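Local coordinates for protein YfnB (Bacillus subtilis, PDB 3ED5) that is a putative hydrolase of the haloacid dehalogenase superfamily that may act as a 5'-nucleotidase, removing phosphate from nucleoside monophosphates, at residues L55-A58 and F59-K63; R66-V69 and V70-F74; F164-V167 and F168-P172. All coordinates share one frame; numbering follows the deposited sequence. Where two conformers were deposited one is given.

Contact 1. Residues L55-A58 and F59-K63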
loop_
_atom_site.group_PDB
_atom_site.type_symbol
_atom_site.label_atom_id
_atom_site.label_comp_id
_atom_site.label_asym_id
_atom_site.label_seq_id
_atom_site.Cartn_x
_atom_site.Cartn_y
_atom_site.Cartn_z
ATOM N N LEU A 55 14.856 -1.119 -0.137
ATOM C CA LEU A 55 14.680 -2.078 -1.225
ATOM C C LEU A 55 13.364 -1.763 -1.959
ATOM O O LEU A 55 13.358 -1.708 -3.187
ATOM C CB LEU A 55 14.692 -3.524 -0.705
ATOM C CG LEU A 55 15.994 -3.988 -0.016
ATOM C CD1 LEU A 55 15.746 -5.344 0.635
ATOM C CD2 LEU A 55 17.138 -4.073 -1.020
ATOM N N TRP A 56 12.282 -1.508 -1.220
ATOM C CA TRP A 56 11.011 -1.143 -1.911
ATOM C C TRP A 56 11.189 0.144 -2.701
ATOM O O TRP A 56 10.659 0.269 -3.817
ATOM C CB TRP A 56 9.790 -1.041 -0.964
ATOM C CG TRP A 56 9.263 -2.366 -0.584
ATOM C CD1 TRP A 56 9.743 -3.182 0.462
ATOM C CD2 TRP A 56 8.236 -3.122 -1.234
ATOM N NE1 TRP A 56 9.032 -4.362 0.491
ATOM C CE2 TRP A 56 8.103 -4.347 -0.531
ATOM C CE3 TRP A 56 7.339 -2.848 -2.307
ATOM C CZ2 TRP A 56 7.157 -5.321 -0.877
ATOM C CZ3 TRP A 56 6.398 -3.841 -2.664
ATOM C CH2 TRP A 56 6.317 -5.067 -1.951
ATOM N N ARG A 57 11.927 1.108 -2.160
ATOM C CA ARG A 57 12.176 2.328 -2.938
ATOM C C ARG A 57 12.918 2.013 -4.233
ATOM O O ARG A 57 12.584 2.561 -5.289
ATOM C CB ARG A 57 12.955 3.403 -2.153
ATOM C CG ARG A 57 12.072 4.104 -1.113
ATOM C CD ARG A 57 11.005 5.020 -1.794
ATOM N NE ARG A 57 11.683 6.097 -2.502
ATOM C CZ ARG A 57 11.559 6.370 -3.794
ATOM N NH1 ARG A 57 10.736 5.674 -4.575
ATOM N NH2 ARG A 57 12.256 7.375 -4.305
ATOM N N ALA A 58 13.927 1.138 -4.159
ATOM C CA ALA A 58 14.695 0.753 -5.368
ATOM C C ALA A 58 13.747 0.121 -6.400
ATOM O O ALA A 58 13.799 0.457 -7.606
ATOM C CB ALA A 58 15.865 -0.182 -5.023
ATOM N N PHE A 59 12.824 -0.710 -5.925
ATOM C CA PHE A 59 11.783 -1.275 -6.824
ATOM C C PHE A 59 10.872 -0.196 -7.436
ATOM O O PHE A 59 10.649 -0.199 -8.656
ATOM C CB PHE A 59 11.008 -2.347 -6.077
ATOM C CG PHE A 59 9.621 -2.624 -6.615
ATOM C CD1 PHE A 59 9.428 -3.259 -7.848
ATOM C CD2 PHE A 59 8.520 -2.303 -5.838
ATOM C CE1 PHE A 59 8.131 -3.556 -8.298
ATOM C CE2 PHE A 59 7.203 -2.592 -6.277
ATOM C CZ PHE A 59 7.029 -3.218 -7.518
ATOM N N GLU A 60 10.367 0.726 -6.614
ATOM C CA GLU A 60 9.557 1.850 -7.152
ATOM C C GLU A 60 10.310 2.623 -8.226
ATOM O O GLU A 60 9.711 3.045 -9.250
ATOM C CB GLU A 60 9.124 2.816 -6.046
ATOM C CG GLU A 60 8.072 2.220 -5.115
ATOM C CD GLU A 60 7.789 3.081 -3.881
ATOM O OE1 GLU A 60 8.283 4.237 -3.790
ATOM O OE2 GLU A 60 7.058 2.588 -3.004
ATOM N N GLU A 61 11.618 2.787 -8.027
ATOM C CA GLU A 61 12.457 3.570 -8.932
ATOM C C GLU A 61 12.863 2.811 -10.191
ATOM O O GLU A 61 13.536 3.371 -11.068
ATOM C CB GLU A 61 13.742 4.018 -8.208
ATOM C CG GLU A 61 13.529 5.042 -7.117
ATOM C CD GLU A 61 14.674 5.001 -6.061
ATOM O OE1 GLU A 61 15.766 4.425 -6.323
ATOM O OE2 GLU A 61 14.478 5.553 -4.958
ATOM N N GLY A 62 12.523 1.524 -10.251
ATOM C CA GLY A 62 12.876 0.700 -11.408
ATOM C C GLY A 62 14.276 0.105 -11.377
ATOM O O GLY A 62 14.819 -0.317 -12.404
ATOM N N LYS A 63 14.842 0.047 -10.172
ATOM C CA LYS A 63 16.234 -0.364 -9.988
ATOM C C LYS A 63 16.358 -1.774 -9.440
ATOM O O LYS A 63 17.487 -2.285 -9.230
ATOM C CB LYS A 63 16.932 0.646 -9.053
ATOM C CG LYS A 63 17.095 2.020 -9.718
ATOM C CD LYS A 63 17.711 3.028 -8.748
ATOM C CE LYS A 63 18.013 4.338 -9.444
ATOM N NZ LYS A 63 19.037 5.108 -8.653
#
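Arg-57 curls forward over the last turn of its helix to reach both Glu-60 and Glu-61, its chain bent at chi2 and chi3 to bring the guanidinium there. Followed outward, CB lies 3.8 Å from Glu-61 OE2, CD packs against Glu-60 OE1, NE is 3.8 Å from Glu-61 OE2 and CZ 3.2 Å from the same oxygen, and the two terminal nitrogens part company. NH1 makes a hydrogen-bonded salt bridge of 2.9 Å to Glu-60 OE1, meeting this oxygen on its anti side and slightly out of the carboxylate plane. NH2 is equally close to Glu-61 OE2, but that oxygen sits above one face of the guanidinium, and the guanidinium and carboxylate planes stand 79° apart; no N-H points at it, which makes this pair purely electrostatic. The three residues thus form an i to i+3 and i+4 salt-bridge network. Glu-60 OE1 also takes a hydrogen bond from Thr-187, which should help fix its carboxylate.

On another side of the helix, Trp-56 and Phe-59 run alongside each other, CE3 of Trp-56 lying 3.8 Å from CD2 of Phe-59, with ring planes 83° apart in an oblique meeting. The helix closes in a Schellman motif: Gly-62 takes positive phi (84°), and Lys-63 N bonds to Ala-58 O at 2.8 Å while Gly-62 N reaches Phe-59 O.

Trp-56 and Phe-59 pack on Val-69 of helix 66-80, whereas Arg-57 and Glu-60 face helix 186-195, so the end of helix 42-60 is lodged between the two.

Contact 2. Residues R66-V69 and V70-F74. With FMT (formic acid), chain F; FMT (formic acid), chain B.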
loop_
_atom_site.group_PDB
_atom_site.type_symbol
_atom_site.label_atom_id
_atom_site.label_comp_id
_atom_site.label_asym_id
_atom_site.label_seq_id
_atom_site.Cartn_x
_atom_site.Cartn_y
_atom_site.Cartn_z
ATOM N N ARG A 66 10.490 -6.630 -7.781
ATOM C CA ARG A 66 9.877 -6.923 -6.474
ATOM C C ARG A 66 10.337 -8.277 -5.918
ATOM O O ARG A 66 10.496 -8.430 -4.690
ATOM C CB ARG A 66 8.351 -6.878 -6.551
ATOM C CG ARG A 66 7.715 -6.675 -5.157
ATOM C CD ARG A 66 6.189 -6.753 -5.243
ATOM N NE ARG A 66 5.791 -8.047 -5.788
ATOM C CZ ARG A 66 4.629 -8.273 -6.393
ATOM N NH1 ARG A 66 3.762 -7.271 -6.532
ATOM N NH2 ARG A 66 4.351 -9.483 -6.872
ATOM N N ASP A 67 10.506 -9.264 -6.802
ATOM C CA ASP A 67 10.960 -10.590 -6.337
ATOM C C ASP A 67 12.297 -10.437 -5.609
ATOM O O ASP A 67 12.520 -11.084 -4.554
ATOM C CB ASP A 67 11.134 -11.572 -7.507
ATOM C CG ASP A 67 9.817 -12.204 -7.975
ATOM O OD1 ASP A 67 8.733 -11.889 -7.451
ATOM O OD2 ASP A 67 9.895 -13.063 -8.880
ATOM N N GLU A 68 13.198 -9.624 -6.162
ATOM C CA GLU A 68 14.524 -9.435 -5.547
ATOM C C GLU A 68 14.375 -8.748 -4.196
ATOM O O GLU A 68 15.038 -9.121 -3.234
ATOM C CB GLU A 68 15.489 -8.629 -6.429
ATOM C CG GLU A 68 16.795 -8.274 -5.668
ATOM C CD GLU A 68 17.890 -7.716 -6.542
ATOM O OE1 GLU A 68 17.634 -7.495 -7.740
ATOM O OE2 GLU A 68 19.022 -7.507 -6.026
ATOM N N VAL A 69 13.487 -7.751 -4.123
ATOM C CA VAL A 69 13.200 -7.042 -2.851
ATOM C C VAL A 69 12.805 -8.061 -1.781
ATOM O O VAL A 69 13.436 -8.129 -0.696
ATOM C CB VAL A 69 12.038 -5.993 -3.011
ATOM C CG1 VAL A 69 11.562 -5.460 -1.616
ATOM C CG2 VAL A 69 12.482 -4.835 -3.910
ATOM N N VAL A 70 11.786 -8.868 -2.066
ATOM C CA VAL A 70 11.196 -9.666 -0.990
ATOM C C VAL A 70 12.068 -10.870 -0.656
ATOM O O VAL A 70 12.077 -11.287 0.503
ATOM C CB VAL A 70 9.738 -10.101 -1.218
ATOM C CG1 VAL A 70 8.827 -8.833 -1.350
ATOM C CG2 VAL A 70 9.615 -11.064 -2.414
ATOM N N ASN A 71 12.789 -11.386 -1.659
ATOM C CA ASN A 71 13.658 -12.574 -1.469
ATOM C C ASN A 71 15.044 -12.255 -0.954
ATOM O O ASN A 71 15.833 -13.179 -0.658
ATOM C CB ASN A 71 13.688 -13.444 -2.722
ATOM C CG ASN A 71 12.349 -14.075 -2.984
ATOM O OD1 ASN A 71 11.672 -14.486 -2.048
ATOM N ND2 ASN A 71 11.950 -14.155 -4.249
ATOM N N THR A 72 15.369 -10.970 -0.855
ATOM C CA THR A 72 16.660 -10.647 -0.234
ATOM C C THR A 72 16.593 -9.916 1.099
ATOM O O THR A 72 17.598 -9.896 1.828
ATOM C CB THR A 72 17.619 -9.901 -1.182
ATOM O OG1 THR A 72 17.023 -8.680 -1.597
ATOM C CG2 THR A 72 17.932 -10.736 -2.432
ATOM N N ARG A 73 15.463 -9.306 1.436
ATOM C CA ARG A 73 15.414 -8.442 2.626
ATOM C C ARG A 73 15.794 -9.224 3.898
ATOM O O ARG A 73 16.574 -8.722 4.728
ATOM C CB ARG A 73 14.049 -7.754 2.785
ATOM C CG ARG A 73 12.872 -8.742 2.872
ATOM C CD ARG A 73 11.539 -7.967 2.641
ATOM N NE ARG A 73 10.386 -8.850 2.523
ATOM C CZ ARG A 73 9.140 -8.391 2.379
ATOM N NH1 ARG A 73 8.921 -7.068 2.421
ATOM N NH2 ARG A 73 8.127 -9.235 2.265
ATOM N N PHE A 74 15.285 -10.444 4.047
ATOM C CA PHE A 74 15.592 -11.194 5.304
ATOM C C PHE A 74 16.987 -11.773 5.338
ATOM O O PHE A 74 17.575 -11.907 6.414
ATOM C CB PHE A 74 14.555 -12.285 5.595
ATOM C CG PHE A 74 13.202 -11.723 5.847
ATOM C CD1 PHE A 74 12.950 -10.992 7.002
ATOM C CD2 PHE A 74 12.183 -11.860 4.894
ATOM C CE1 PHE A 74 11.654 -10.406 7.200
ATOM C CE2 PHE A 74 10.928 -11.295 5.093
ATOM C CZ PHE A 74 10.672 -10.564 6.230
HETATM C C FMT F . 14.840 -13.033 -6.586
HETATM O O1 FMT F . 14.022 -13.934 -6.414
HETATM O O2 FMT F . 14.914 -12.360 -7.617
HETATM C C FMT B . 5.191 -6.819 1.591
HETATM O O1 FMT B . 5.987 -6.962 2.503
HETATM O O2 FMT B . 5.195 -7.507 0.586
#
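Val-70 begins the second segment by bonding back to the first: its N donates to Arg-66 O at 3.0 Å, and its CG2 rests 3.6 Å from that same oxygen. Its CG1 approaches Val-69 CG1 more loosely and also lies over one face of the Arg-73 guanidinium, near the rim.

Asn-71 follows, with N bonded to Asp-67 O. Its amide ND2 turns to a bound formic acid molecule, probably from the crystallisation liquor, and donates to its O1 at 3.0 Å.

Thr-72 bends its side chain back onto the helix. A chi1 of 60° sets OG1 between backbone N and carbonyl carbon, from where it donates to Glu-68 O at 2.6 Å; the backbone N of Thr-72 adds weak bonds to Glu-68 O and Val-69 O. The hydroxyl therefore supplements poorly aligned amide bonding at this turn.

Arg-73 N bonds to Val-69 O at 3.2 Å. Beyond CG its chain is extended, and NH1 and NH2 together grip O1 of a second formic acid molecule, at 2.9 and 3.1 Å, near the guanidinium plane. Glu-91 forms a salt bridge with NH2, and Asn-52 accepts from NH1. At Phe-74, one ring face receives CG of Arg-73 near its rim, while Tyr-48 and Tyr-94 meet the ring from other helices.

Such i+4 to i bonds are ordinary alpha-helical ones, with a threonine hydroxyl on the i-4 carbonyl a common addition. Helix 66-80 is consistent with the helical C1 cap that many HAD hydrolases insert just after the first core strand.

Contact 3. Residues F164-V167 and F168-P172. With FMT (formic acid), chain K.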
loop_
_atom_site.group_PDB
_atom_site.type_symbol
_atom_site.label_atom_id
_atom_site.label_comp_id
_atom_site.label_asym_id
_atom_site.label_seq_id
_atom_site.Cartn_x
_atom_site.Cartn_y
_atom_site.Cartn_z
ATOM N N PHE A 164 0.075 3.770 -14.256
ATOM C CA PHE A 164 -1.211 4.469 -14.310
ATOM C C PHE A 164 -1.871 4.394 -15.675
ATOM O O PHE A 164 -3.080 4.268 -15.750
ATOM C CB PHE A 164 -1.070 5.888 -13.793
ATOM C CG PHE A 164 -0.831 5.917 -12.317
ATOM C CD1 PHE A 164 -1.896 5.722 -11.438
ATOM C CD2 PHE A 164 0.459 6.040 -11.805
ATOM C CE1 PHE A 164 -1.688 5.678 -10.053
ATOM C CE2 PHE A 164 0.675 6.001 -10.418
ATOM C CZ PHE A 164 -0.405 5.836 -9.547
ATOM N N ASN A 165 -1.074 4.387 -16.740
ATOM C CA ASN A 165 -1.673 4.250 -18.091
ATOM C C ASN A 165 -2.471 2.965 -18.174
ATOM O O ASN A 165 -3.556 2.910 -18.774
ATOM C CB ASN A 165 -0.620 4.187 -19.203
ATOM C CG ASN A 165 0.112 5.491 -19.416
ATOM O OD1 ASN A 165 -0.315 6.566 -18.955
ATOM N ND2 ASN A 165 1.226 5.412 -20.135
ATOM N N TYR A 166 -1.891 1.902 -17.614
ATOM C CA TYR A 166 -2.504 0.592 -17.603
ATOM C C TYR A 166 -3.863 0.614 -16.884
ATOM O O TYR A 166 -4.878 0.092 -17.406
ATOM C CB TYR A 166 -1.533 -0.414 -16.921
ATOM C CG TYR A 166 -2.082 -1.818 -16.819
ATOM C CD1 TYR A 166 -1.645 -2.823 -17.688
ATOM C CD2 TYR A 166 -3.001 -2.157 -15.816
ATOM C CE1 TYR A 166 -2.164 -4.131 -17.584
ATOM C CE2 TYR A 166 -3.517 -3.432 -15.712
ATOM C CZ TYR A 166 -3.098 -4.406 -16.587
ATOM O OH TYR A 166 -3.620 -5.678 -16.461
ATOM N N VAL A 167 -3.881 1.256 -15.717
ATOM C CA VAL A 167 -5.101 1.408 -14.908
ATOM C C VAL A 167 -6.141 2.229 -15.684
ATOM O O VAL A 167 -7.317 1.833 -15.777
ATOM C CB VAL A 167 -4.797 2.138 -13.617
ATOM C CG1 VAL A 167 -6.091 2.471 -12.815
ATOM C CG2 VAL A 167 -3.848 1.269 -12.768
ATOM N N PHE A 168 -5.703 3.356 -16.215
ATOM C CA PHE A 168 -6.666 4.268 -16.912
ATOM C C PHE A 168 -7.340 3.628 -18.117
ATOM O O PHE A 168 -8.525 3.874 -18.380
ATOM C CB PHE A 168 -5.993 5.579 -17.327
ATOM C CG PHE A 168 -5.405 6.365 -16.179
ATOM C CD1 PHE A 168 -5.747 6.083 -14.854
ATOM C CD2 PHE A 168 -4.520 7.412 -16.448
ATOM C CE1 PHE A 168 -5.223 6.835 -13.796
ATOM C CE2 PHE A 168 -3.975 8.176 -15.397
ATOM C CZ PHE A 168 -4.324 7.876 -14.066
ATOM N N GLU A 169 -6.588 2.808 -18.853
ATOM C CA GLU A 169 -7.143 2.140 -20.032
ATOM C C GLU A 169 -8.236 1.148 -19.628
ATOM O O GLU A 169 -9.022 0.737 -20.435
ATOM C CB GLU A 169 -6.025 1.425 -20.797
ATOM C CG GLU A 169 -5.066 2.345 -21.537
ATOM C CD GLU A 169 -5.759 3.252 -22.577
ATOM O OE1 GLU A 169 -6.481 2.740 -23.458
ATOM O OE2 GLU A 169 -5.585 4.497 -22.502
ATOM N N ARG A 170 -8.258 0.750 -18.358
ATOM C CA ARG A 170 -9.158 -0.295 -17.880
ATOM C C ARG A 170 -10.302 0.225 -16.991
ATOM O O ARG A 170 -11.053 -0.566 -16.418
ATOM C CB ARG A 170 -8.335 -1.391 -17.180
ATOM C CG ARG A 170 -7.574 -2.234 -18.202
ATOM C CD ARG A 170 -6.348 -2.931 -17.548
ATOM N NE ARG A 170 -5.632 -3.690 -18.578
ATOM C CZ ARG A 170 -4.764 -3.160 -19.429
ATOM N NH1 ARG A 170 -4.178 -3.933 -20.343
ATOM N NH2 ARG A 170 -4.480 -1.856 -19.384
ATOM N N ILE A 171 -10.479 1.547 -16.923
ATOM C CA ILE A 171 -11.613 2.141 -16.185
ATOM C C ILE A 171 -12.546 2.735 -17.238
ATOM O O ILE A 171 -12.121 3.621 -17.957
ATOM C CB ILE A 171 -11.159 3.245 -15.214
ATOM C CG1 ILE A 171 -10.231 2.659 -14.102
ATOM C CG2 ILE A 171 -12.360 3.944 -14.565
ATOM C CD1 ILE A 171 -9.598 3.765 -13.209
ATOM N N PRO A 172 -13.786 2.220 -17.340
ATOM C CA PRO A 172 -14.733 2.665 -18.384
ATOM C C PRO A 172 -15.023 4.159 -18.214
ATOM O O PRO A 172 -15.264 4.601 -17.084
ATOM C CB PRO A 172 -15.984 1.834 -18.079
ATOM C CG PRO A 172 -15.504 0.692 -17.206
ATOM C CD PRO A 172 -14.431 1.286 -16.394
HETATM C C FMT K . -1.377 -1.013 -21.452
HETATM O O1 FMT K . -2.296 -0.185 -21.352
HETATM O O2 FMT K . -1.509 -2.180 -21.858
HETATM O O HOH W 1 -3.760 4.981 -20.700
#
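Stacking dominates between Tyr-166 and Arg-170, four residues apart. The guanidinium lies flat on the tyrosine ring, planes 3° apart and centres 3.5 Å apart, a cation-pi contact with CZ only 18° off the ring normal. Arg-170 CD adds a CH-pi contact over the same ring, nearest CE2. Tyr-166 chi1 of 179°, CG anti to the backbone N, sets CG beside the carbonyl carbon and brings the ring within reach of the arginine.

One hydrogen bond holds the stack: Arg-170 NH2 donates to Tyr-166 O at 2.8 Å, the oxygen lying in the guanidinium plane; NH2 also bonds weakly to a bound formic acid molecule. Separately, Arg-170 N reaches Val-167 O from well above the carbonyl plane, a closing turn rather than a regular helical bond, and water bridges Asn-165 O and Glu-169 OE2, donating to both.

A second CH-pi contact sets Phe-164 CB over a face of the Phe-168 ring, 3.8 Å from CZ; the backbone Phe-164 O also lies over a face of that ring. In an apolar pair, Val-167 CG1 meets Ile-171 CD1 at 3.8 Å.

Val-167 and Ile-171 pack on Phe-149 of strand 147-150, placing the C-terminal end of helix 161-169 against the parallel sheet of the Rossmann-like HAD core.

In the fold
Along the chain the three contacts come in series; none nests in or crosses another. Each is local to one helix, and none closes a long loop. Contact 1 ends helix 42-60, and a short connection leads straight into contact 2 at the start of helix 66-80. Those two touch, their centres about 11 Å apart, with Trp-56 packed against Arg-73 and Phe-59 against Arg-66, joining consecutive helices. Contact 3 ends helix 161-169 beside strand 147-150; its centre lies about 22 Å from that of contact 1 and about 28 Å from that of contact 2, touching neither. Contacts 1 and 2 thus belong to the helical part, contact 3 to a helix flanking the parallel core sheet.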